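Local coordinates for putative ABC-transporter ATP-binding protein (Alicyclobacillus acidocaldarius, PDB 1Z47) that is the ATPase subunit of a putative sulfate ABC transporter, probably binding and hydrolysing ATP to power sulfate uptake, at the interface of chains A and B. Numbering follows the deposited sequence. Chains: chain A/B, putative ABC-transporter ATP-binding protein.

Contact 1: the interface of chains A and B. Residues chain A 231, 234-235; chain B 308, 334-335.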
loop_
_atom_site.group_PDB
_atom_site.type_symbol
_atom_site.label_atom_id
_atom_site.label_comp_id
_atom_site.label_asym_id
_atom_site.label_seq_id
_atom_site.Cartn_x
_atom_site.Cartn_y
_atom_site.Cartn_z
ATOM N N GLU A 231 10.316 10.576 11.751
ATOM C CA GLU A 231 10.770 9.997 12.995
ATOM C C GLU A 231 9.974 10.587 14.147
ATOM O O GLU A 231 9.555 9.860 15.041
ATOM C CB GLU A 231 12.263 10.238 13.202
ATOM C CG GLU A 231 12.802 9.418 14.359
ATOM C CD GLU A 231 14.280 9.622 14.597
ATOM O OE1 GLU A 231 14.785 9.109 15.625
ATOM O OE2 GLU A 231 14.927 10.286 13.759
ATOM N N TYR A 234 6.471 9.106 14.311
ATOM C CA TYR A 234 6.516 7.670 14.579
ATOM C C TYR A 234 7.005 7.324 15.988
ATOM O O TYR A 234 6.423 6.468 16.665
ATOM C CB TYR A 234 7.434 6.959 13.568
ATOM C CG TYR A 234 7.446 5.435 13.668
ATOM C CD1 TYR A 234 6.634 4.644 12.844
ATOM C CD2 TYR A 234 8.290 4.785 14.562
ATOM C CE1 TYR A 234 6.674 3.241 12.918
ATOM C CE2 TYR A 234 8.337 3.397 14.637
ATOM C CZ TYR A 234 7.533 2.630 13.817
ATOM O OH TYR A 234 7.622 1.260 13.892
ATOM N N GLU A 235 8.086 7.971 16.416
ATOM C CA GLU A 235 8.652 7.684 17.727
ATOM C C GLU A 235 8.094 8.534 18.865
ATOM O O GLU A 235 8.070 8.079 20.007
ATOM C CB GLU A 235 10.179 7.807 17.667
ATOM C CG GLU A 235 10.827 6.825 16.683
ATOM C CD GLU A 235 10.779 5.369 17.137
ATOM O OE1 GLU A 235 9.838 4.980 17.869
ATOM O OE2 GLU A 235 11.682 4.596 16.747
ATOM N N PHE B 308 13.190 7.672 7.409
ATOM C CA PHE B 308 12.887 6.795 8.520
ATOM C C PHE B 308 11.540 6.126 8.273
ATOM O O PHE B 308 10.522 6.808 8.167
ATOM C CB PHE B 308 12.821 7.605 9.819
ATOM C CG PHE B 308 12.510 6.773 11.020
ATOM C CD1 PHE B 308 13.405 5.803 11.456
ATOM C CD2 PHE B 308 11.290 6.903 11.679
ATOM C CE1 PHE B 308 13.091 4.967 12.527
ATOM C CE2 PHE B 308 10.969 6.068 12.755
ATOM C CZ PHE B 308 11.867 5.101 13.178
ATOM N N ARG B 334 19.219 4.919 12.033
ATOM C CA ARG B 334 18.439 5.996 11.439
ATOM C C ARG B 334 19.206 7.282 11.198
ATOM O O ARG B 334 18.839 8.049 10.314
ATOM C CB ARG B 334 17.214 6.309 12.304
ATOM C CG ARG B 334 17.527 7.093 13.564
ATOM C CD ARG B 334 16.330 7.152 14.483
ATOM N NE ARG B 334 15.840 5.814 14.808
ATOM C CZ ARG B 334 14.890 5.558 15.701
ATOM N NH1 ARG B 334 14.322 6.552 16.370
ATOM N NH2 ARG B 334 14.506 4.307 15.920
ATOM N N HIS B 335 20.259 7.525 11.979
ATOM C CA HIS B 335 21.043 8.753 11.845
ATOM C C HIS B 335 22.462 8.561 11.324
ATOM O O HIS B 335 23.237 9.515 11.260
ATOM C CB HIS B 335 21.105 9.474 13.195
ATOM C CG HIS B 335 19.894 10.301 13.496
ATOM N ND1 HIS B 335 19.639 11.502 12.868
ATOM C CD2 HIS B 335 18.855 10.088 14.339
ATOM C CE1 HIS B 335 18.495 11.994 13.309
ATOM N NE2 HIS B 335 18.000 11.156 14.203
#
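A:Glu231, on helix 230-235, reaches across B:Phe308 to meet B:Arg334 and B:His335; its side chain meets the phenyl ring first, then the arginine, and at OE2 the histidine. The contact starts at the backbone, where A:Glu231 CA lies 3.4 Å from B:Phe308 CD2. A:Glu231 CB follows beyond the rim of the ring, 3.8 Å from B:Phe308 CD2. With CG anti to the backbone N (chi1 -169°) and the chain extended beyond, the methylene CG passes above one face of the phenyl ring, displaced toward its rim, and the carboxylate is carried past it to the arginine. There A:Glu231 OE1 accepts a hydrogen bond from B:Arg334 NH1 at 2.7 Å, and the pair is also a salt bridge. The bond is nearly straight, 166° at the hydrogen. OE1 lies close to the guanidinium plane, whereas NH1 comes from above the carboxylate plane, and the two flat groups stand almost perpendicular. The other oxygen, A:Glu231 OE2, is 3.2 Å from B:His335 NE2, a weak hydrogen bond by its bent geometry.

B:Arg334 is shared by a second acid one helical turn later. B:Arg334 NH2 forms a hydrogen-bonded salt bridge of 3.0 Å with A:Glu235 OE2, reached on the anti side of a carboxylate lying nearly parallel to the guanidinium. Within chain B, the CE1 side of B:Phe308 lies over a guanidinium face and probably helps to fix its orientation. The far edge of this phenyl ring points at the face of A:Tyr234, with B:Phe308 CE2 3.5 Å from A:Tyr234 CD2. Ring planes 81° apart establish the edge-to-face arrangement.

The patch thus combines a doubly engaged arginine with an edge-to-face aromatic pair. It joins helix 230-235 of one subunit to the end of strand 301-308 and the loop at 334-335 of the other, and probably helps to hold the two subunits together in this assembly, and perhaps in the working transporter.

Contact 2: the interface of chains A and B. Residues chain A 182, 309, 316; chain B 207, 211.
A bend at chi3 (70°) in A:Lys309 turns its terminal amino group, NZ, in between B:Glu207 and B:Glu211, whose chains both leave the helix with CG anti to the backbone N and then fold at chi2. The two acids are one turn apart on helix 206-212, which directly follows the H-loop of the ABC ATPase fold, and their bends bring one oxygen of each to the same nitrogen. A:Lys309 NZ donates to B:Glu207 OE1 at 2.8 Å. A:Lys309 NZ is also 2.8 Å from B:Glu211 OE1, and both pairs are hydrogen-bonded salt bridges. Neither oxygen is met within its carboxylate plane. The departure is steep at B:Glu207, where NZ lies 77° out of the plane, and more moderate at B:Glu211.

The aliphatic part of the lysine contributes packing. A:Lys309 CE is 3.9 Å from the carboxylate carbon CD of B:Glu207 and, at about a right angle to that, it comes within 4.0 Å of B:Glu211 CB. An alanine in place of A:Lys309 would probably leave these two neighbouring carboxylates without their shared positive partner, and so facing each other with their charges less balanced. The lysine hides 53 Å² against chain B, more than any other residue of this patch, which supports its central place.

A second, less polar contact probably helps to steady B:Glu211. The six-membered edge of the A:Trp316 indole meets its carboxylate, with A:Trp316 CH2 3.6 Å from B:Glu211 CD. The carboxylate plane stands 88° from the indole plane, and OE1 lies at the ring's edge in its plane. Opposite charge also faces B:Glu207 at longer range: A:Arg182 NH2, from helix 178-195 next to the D-loop, is 5.7 Å from B:Glu207 OE2, too far for a bond but perhaps favourable electrostatically. The remaining oxygen of the other acid, B:Glu211 OE2, rests 3.5 Å from A:Trp316 CZ2.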
loop_
_atom_site.group_PDB
_atom_site.type_symbol
_atom_site.label_atom_id
_atom_site.label_comp_id
_atom_site.label_asym_id
_atom_site.label_seq_id
_atom_site.Cartn_x
_atom_site.Cartn_y
_atom_site.Cartn_z
ATOM N N ARG A 182 4.819 3.083 -6.673
ATOM C CA ARG A 182 6.041 3.194 -5.893
ATOM C C ARG A 182 7.184 3.793 -6.702
ATOM O O ARG A 182 7.979 4.585 -6.172
ATOM C CB ARG A 182 6.450 1.826 -5.321
ATOM C CG ARG A 182 5.501 1.312 -4.238
ATOM C CD ARG A 182 6.084 0.127 -3.488
ATOM N NE ARG A 182 5.026 -0.760 -3.008
ATOM C CZ ARG A 182 5.227 -1.840 -2.254
ATOM N NH1 ARG A 182 6.461 -2.180 -1.881
ATOM N NH2 ARG A 182 4.190 -2.586 -1.873
ATOM N N LYS A 309 6.615 -12.298 5.293
ATOM C CA LYS A 309 6.502 -11.073 4.505
ATOM C C LYS A 309 7.823 -10.551 3.949
ATOM O O LYS A 309 7.929 -9.400 3.537
ATOM C CB LYS A 309 5.771 -10.005 5.328
ATOM C CG LYS A 309 4.343 -10.463 5.718
ATOM C CD LYS A 309 3.497 -9.323 6.216
ATOM C CE LYS A 309 3.155 -8.364 5.092
ATOM N NZ LYS A 309 2.446 -7.178 5.624
ATOM N N TRP A 316 0.128 -13.703 14.191
ATOM C CA TRP A 316 -1.064 -13.319 14.936
ATOM C C TRP A 316 -1.299 -14.333 16.064
ATOM O O TRP A 316 -1.297 -15.546 15.832
ATOM C CB TRP A 316 -2.285 -13.272 14.012
ATOM C CG TRP A 316 -2.251 -12.076 13.081
ATOM C CD1 TRP A 316 -2.709 -10.810 13.343
ATOM C CD2 TRP A 316 -1.641 -12.022 11.785
ATOM N NE1 TRP A 316 -2.415 -9.969 12.289
ATOM C CE2 TRP A 316 -1.759 -10.688 11.320
ATOM C CE3 TRP A 316 -0.997 -12.968 10.974
ATOM C CZ2 TRP A 316 -1.259 -10.279 10.073
ATOM C CZ3 TRP A 316 -0.496 -12.561 9.732
ATOM C CH2 TRP A 316 -0.632 -11.223 9.300
ATOM N N GLU B 207 2.483 -7.097 -1.442
ATOM C CA GLU B 207 2.489 -7.174 0.017
ATOM C C GLU B 207 1.199 -7.807 0.513
ATOM O O GLU B 207 1.218 -8.645 1.410
ATOM C CB GLU B 207 2.641 -5.781 0.638
ATOM C CG GLU B 207 3.224 -5.801 2.044
ATOM C CD GLU B 207 2.335 -5.104 3.047
ATOM O OE1 GLU B 207 1.342 -5.722 3.484
ATOM O OE2 GLU B 207 2.623 -3.933 3.395
ATOM N N GLU B 211 0.773 -11.340 2.663
ATOM C CA GLU B 211 0.104 -11.250 3.943
ATOM C C GLU B 211 -1.056 -12.199 4.192
ATOM O O GLU B 211 -1.173 -12.764 5.288
ATOM C CB GLU B 211 -0.403 -9.839 4.158
ATOM C CG GLU B 211 -1.343 -9.756 5.336
ATOM C CD GLU B 211 -0.793 -8.934 6.468
ATOM O OE1 GLU B 211 0.447 -8.881 6.649
ATOM O OE2 GLU B 211 -1.618 -8.351 7.190
#

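The C-alpha centres of contact 1 and contact 2 are about 21 Å apart, and no residue of either chain enters both as given. Two-fold symmetry nevertheless ties them together: B:Phe308 closes strand 301-308 in contact 1, and position 309, the next residue, supplies the lysine of contact 2 from chain A. Each subunit therefore uses this one strand end to touch two helices of its partner, 230-235 and 206-212. With the twins counted, both patches occur twice. The arrangement suggests that the C-terminal beta-rich part of each subunit grips the opposite ATPase domain in this assembly.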